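Local coordinates for protein DNMT2 (Spodoptera frugiperda, PDB 4H0N) that probably methylates cytosine 38 in the anticodon loop of tRNA(Asp), using S-adenosyl-L-methionine as methyl donor, and probably also cytosines in DNA, at residues A[115-120]-A[160-165]. The protein carries 3 engineered substitutions. Numbering follows the deposited sequence.
Sequences ILMENV and LRYYCT
Tyr162, Met117 and Glu118 bury the most surface where strand 115-119 meets strand 161-165 in the central sheet of this class I methyltransferase, a Rossmann-like fold. Strand 161-165 is part of the reversed strand of the 3-2-1-4-5-7-6 sheet, antiparallel to 115-119 with short axes at 166°. Two hydrogen-bonded pairs set the register, Met117 with Cys164 and Asn119 with Tyr162. The first is the straighter: Met117 N reaches Cys164 O at 3.1 Å with a 166° N-H...O angle, whereas Asn119 N to Tyr162 O, 2.9 Å, is more bent.

On the face carrying Met117 and Tyr162, the bend at chi3 (43°) brings the methionine methyl towards the partner strand. Met117 CE meets the ring edge of Tyr162 in plane, 3.5 Å from CE2, and lies 3.8 Å from Cys164 CB. Asn119 CB reaches Tyr162 CD2 at 3.5 Å, while Tyr162 OH hydrogen-bonds to Glu145 OE2 on strand 141-148; helix 127-138 packs against this face through Phe132 and Ile133.

The other face carries Glu118 and Tyr163, a non-hydrogen-bonded pair whose side chains lie side by side. Glu118 CG, anti to its backbone N, runs past Tyr163 CE1 at 3.5 Å. Glu118 lies near Ser76, a probable S-adenosyl-L-homocysteine-binding residue, and Val120 near the probable active-site Cys79, consistent with the C-terminal end of strand 115-119 bordering the reaction centre. There Glu118 OE2 approaches the guanidinium edge of Arg161, forming a long salt bridge to NE at 3.6 Å.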
ATOM      1  N   ILE A 115     -16.848   3.695   6.121  1.00 17.58           N
ATOM      2  CA  ILE A 115     -16.107   3.127   5.005  1.00 16.60           C
ATOM      3  C   ILE A 115     -14.793   3.866   4.863  1.00 17.29           C
ATOM      4  O   ILE A 115     -14.767   5.096   4.889  1.00 19.67           O
ATOM      5  CB  ILE A 115     -16.888   3.267   3.683  1.00 15.95           C
ATOM      6  CG1 ILE A 115     -18.211   2.506   3.754  1.00 16.26           C
ATOM      7  CG2 ILE A 115     -16.076   2.750   2.522  1.00 15.27           C
ATOM      8  CD1 ILE A 115     -19.067   2.660   2.507  1.00 19.20           C
ATOM      9  N   LEU A 116     -13.698   3.121   4.735  1.00 31.97           N
ATOM     10  CA  LEU A 116     -12.407   3.705   4.367  1.00 30.38           C
ATOM     11  C   LEU A 116     -11.844   2.974   3.162  1.00 21.77           C
ATOM     12  O   LEU A 116     -11.669   1.758   3.197  1.00 16.14           O
ATOM     13  CB  LEU A 116     -11.406   3.643   5.527  1.00 21.14           C
ATOM     14  CG  LEU A 116     -10.072   4.378   5.325  1.00 18.05           C
ATOM     15  CD1 LEU A 116      -9.566   4.889   6.661  1.00 19.43           C
ATOM     16  CD2 LEU A 116      -9.010   3.502   4.659  1.00 18.05           C
ATOM     17  N   MET A 117     -11.550   3.721   2.102  1.00 15.68           N
ATOM     18  CA  MET A 117     -10.957   3.132   0.912  1.00 15.52           C
ATOM     19  C   MET A 117      -9.645   3.799   0.520  1.00 16.04           C
ATOM     20  O   MET A 117      -9.554   5.022   0.479  1.00 16.25           O
ATOM     21  CB  MET A 117     -11.934   3.201  -0.259  1.00 16.13           C
ATOM     22  CG  MET A 117     -11.320   2.822  -1.600  1.00 17.58           C
ATOM     23  SD  MET A 117     -12.244   3.447  -3.014  1.00 32.50           S
ATOM     24  CE  MET A 117     -12.614   5.108  -2.462  1.00 79.27           C
ATOM     25  N   GLU A 118      -8.633   2.981   0.237  1.00 26.91           N
ATOM     26  CA  GLU A 118      -7.415   3.447  -0.424  1.00 31.65           C
ATOM     27  C   GLU A 118      -7.502   3.165  -1.929  1.00 28.90           C
ATOM     28  O   GLU A 118      -8.126   2.194  -2.351  1.00 37.45           O
ATOM     29  CB  GLU A 118      -6.173   2.769   0.162  1.00 42.13           C
ATOM     30  CG  GLU A 118      -4.873   3.212  -0.504  1.00 55.51           C
ATOM     31  CD  GLU A 118      -3.694   2.322  -0.172  1.00 72.21           C
ATOM     32  OE1 GLU A 118      -3.400   2.146   1.029  1.00 79.42           O
ATOM     33  OE2 GLU A 118      -3.056   1.803  -1.116  1.00 75.15           O
ATOM     34  N   ASN A 119      -6.886   4.018  -2.738  1.00 19.44           N
ATOM     35  CA  ASN A 119      -6.917   3.837  -4.179  1.00 20.35           C
ATOM     36  C   ASN A 119      -5.661   4.405  -4.828  1.00 19.88           C
ATOM     37  O   ASN A 119      -4.811   4.960  -4.141  1.00 32.32           O
ATOM     38  CB  ASN A 119      -8.174   4.482  -4.759  1.00 26.50           C
ATOM     39  CG  ASN A 119      -8.876   3.587  -5.757  1.00 30.69           C
ATOM     40  OD1 ASN A 119      -8.301   3.202  -6.774  1.00 37.71           O
ATOM     41  ND2 ASN A 119     -10.120   3.237  -5.462  1.00 30.79           N
ATOM     42  N   VAL A 120      -5.530   4.260  -6.142  1.00 19.92           N
ATOM     43  CA  VAL A 120      -4.345   4.764  -6.829  1.00 21.43           C
ATOM     44  C   VAL A 120      -4.445   6.261  -7.030  1.00 29.21           C
ATOM     45  O   VAL A 120      -5.537   6.827  -7.003  1.00 27.92           O
ATOM     46  CB  VAL A 120      -4.135   4.105  -8.212  1.00 32.06           C
ATOM     47  CG1 VAL A 120      -3.743   2.643  -8.058  1.00 34.16           C
ATOM     48  CG2 VAL A 120      -5.382   4.253  -9.078  1.00 28.27           C
ATOM     49  N   LEU A 160       2.183   8.243  -2.834  1.00 25.98           N
ATOM     50  CA  LEU A 160       1.018   9.060  -3.100  1.00 22.48           C
ATOM     51  C   LEU A 160      -0.186   8.176  -3.435  1.00 23.02           C
ATOM     52  O   LEU A 160      -0.160   7.399  -4.391  1.00 19.82           O
ATOM     53  CB  LEU A 160       1.324  10.029  -4.242  1.00 20.02           C
ATOM     54  CG  LEU A 160       0.301  11.129  -4.524  1.00 23.91           C
ATOM     55  CD1 LEU A 160      -0.083  11.870  -3.241  1.00 20.29           C
ATOM     56  CD2 LEU A 160       0.851  12.090  -5.556  1.00 22.19           C
ATOM     57  N   ARG A 161      -1.231   8.294  -2.623  1.00 22.12           N
ATOM     58  CA  ARG A 161      -2.433   7.486  -2.774  1.00 19.23           C
ATOM     59  C   ARG A 161      -3.696   8.316  -2.547  1.00 22.75           C
ATOM     60  O   ARG A 161      -3.679   9.333  -1.846  1.00 24.21           O
ATOM     61  CB  ARG A 161      -2.417   6.329  -1.780  1.00 18.69           C
ATOM     62  CG  ARG A 161      -1.330   5.309  -2.018  1.00 18.67           C
ATOM     63  CD  ARG A 161      -1.512   4.670  -3.371  1.00 32.68           C
ATOM     64  NE  ARG A 161      -0.871   3.362  -3.460  1.00 48.80           N
ATOM     65  CZ  ARG A 161       0.364   3.161  -3.911  1.00 58.29           C
ATOM     66  NH1 ARG A 161       1.104   4.187  -4.308  1.00 60.13           N
ATOM     67  NH2 ARG A 161       0.859   1.931  -3.963  1.00 62.07           N
ATOM     68  N   TYR A 162      -4.791   7.865  -3.146  1.00 20.22           N
ATOM     69  CA  TYR A 162      -6.099   8.459  -2.930  1.00 21.98           C
ATOM     70  C   TYR A 162      -6.746   7.802  -1.724  1.00 22.24           C
ATOM     71  O   TYR A 162      -6.632   6.591  -1.536  1.00 19.97           O
ATOM     72  CB  TYR A 162      -6.976   8.245  -4.163  1.00 21.83           C
ATOM     73  CG  TYR A 162      -8.441   8.547  -3.949  1.00 27.24           C
ATOM     74  CD1 TYR A 162      -8.956   9.812  -4.207  1.00 30.70           C
ATOM     75  CD2 TYR A 162      -9.316   7.563  -3.496  1.00 25.92           C
ATOM     76  CE1 TYR A 162     -10.300  10.087  -4.017  1.00 23.52           C
ATOM     77  CE2 TYR A 162     -10.652   7.830  -3.299  1.00 23.48           C
ATOM     78  CZ  TYR A 162     -11.142   9.089  -3.564  1.00 28.75           C
ATOM     79  OH  TYR A 162     -12.478   9.346  -3.365  1.00 30.78           O
ATOM     80  N   TYR A 163      -7.440   8.599  -0.915  1.00 22.32           N
ATOM     81  CA  TYR A 163      -8.209   8.059   0.201  1.00 23.51           C
ATOM     82  C   TYR A 163      -9.577   8.702   0.303  1.00 25.68           C
ATOM     83  O   TYR A 163      -9.750   9.881  -0.000  1.00 21.67           O
ATOM     84  CB  TYR A 163      -7.478   8.255   1.524  1.00 19.06           C
ATOM     85  CG  TYR A 163      -6.162   7.531   1.607  1.00 24.57           C
ATOM     86  CD1 TYR A 163      -6.102   6.208   2.026  1.00 22.81           C
ATOM     87  CD2 TYR A 163      -4.973   8.171   1.267  1.00 26.99           C
ATOM     88  CE1 TYR A 163      -4.893   5.544   2.112  1.00 22.54           C
ATOM     89  CE2 TYR A 163      -3.762   7.512   1.344  1.00 17.83           C
ATOM     90  CZ  TYR A 163      -3.729   6.201   1.770  1.00 22.31           C
ATOM     91  OH  TYR A 163      -2.529   5.539   1.853  1.00 22.57           O
ATOM     92  N   CYS A 164     -10.546   7.912   0.744  1.00 26.68           N
ATOM     93  CA  CYS A 164     -11.870   8.426   1.028  1.00 25.22           C
ATOM     94  C   CYS A 164     -12.360   7.883   2.365  1.00 24.99           C
ATOM     95  O   CYS A 164     -12.461   6.670   2.552  1.00 27.89           O
ATOM     96  CB  CYS A 164     -12.839   8.041  -0.090  1.00 32.21           C
ATOM     97  SG  CYS A 164     -14.518   8.652   0.170  1.00 36.68           S
ATOM     98  N   THR A 165     -12.632   8.781   3.304  1.00 21.18           N
ATOM     99  CA  THR A 165     -13.262   8.393   4.560  1.00 24.18           C
ATOM    100  C   THR A 165     -14.744   8.739   4.483  1.00 23.22           C
ATOM    101  O   THR A 165     -15.120   9.906   4.562  1.00 25.88           O
ATOM    102  CB  THR A 165     -12.607   9.080   5.774  1.00 25.64           C
ATOM    103  OG1 THR A 165     -12.433  10.475   5.503  1.00 21.21           O
ATOM    104  CG2 THR A 165     -11.250   8.462   6.068  1.00 20.59           C
TER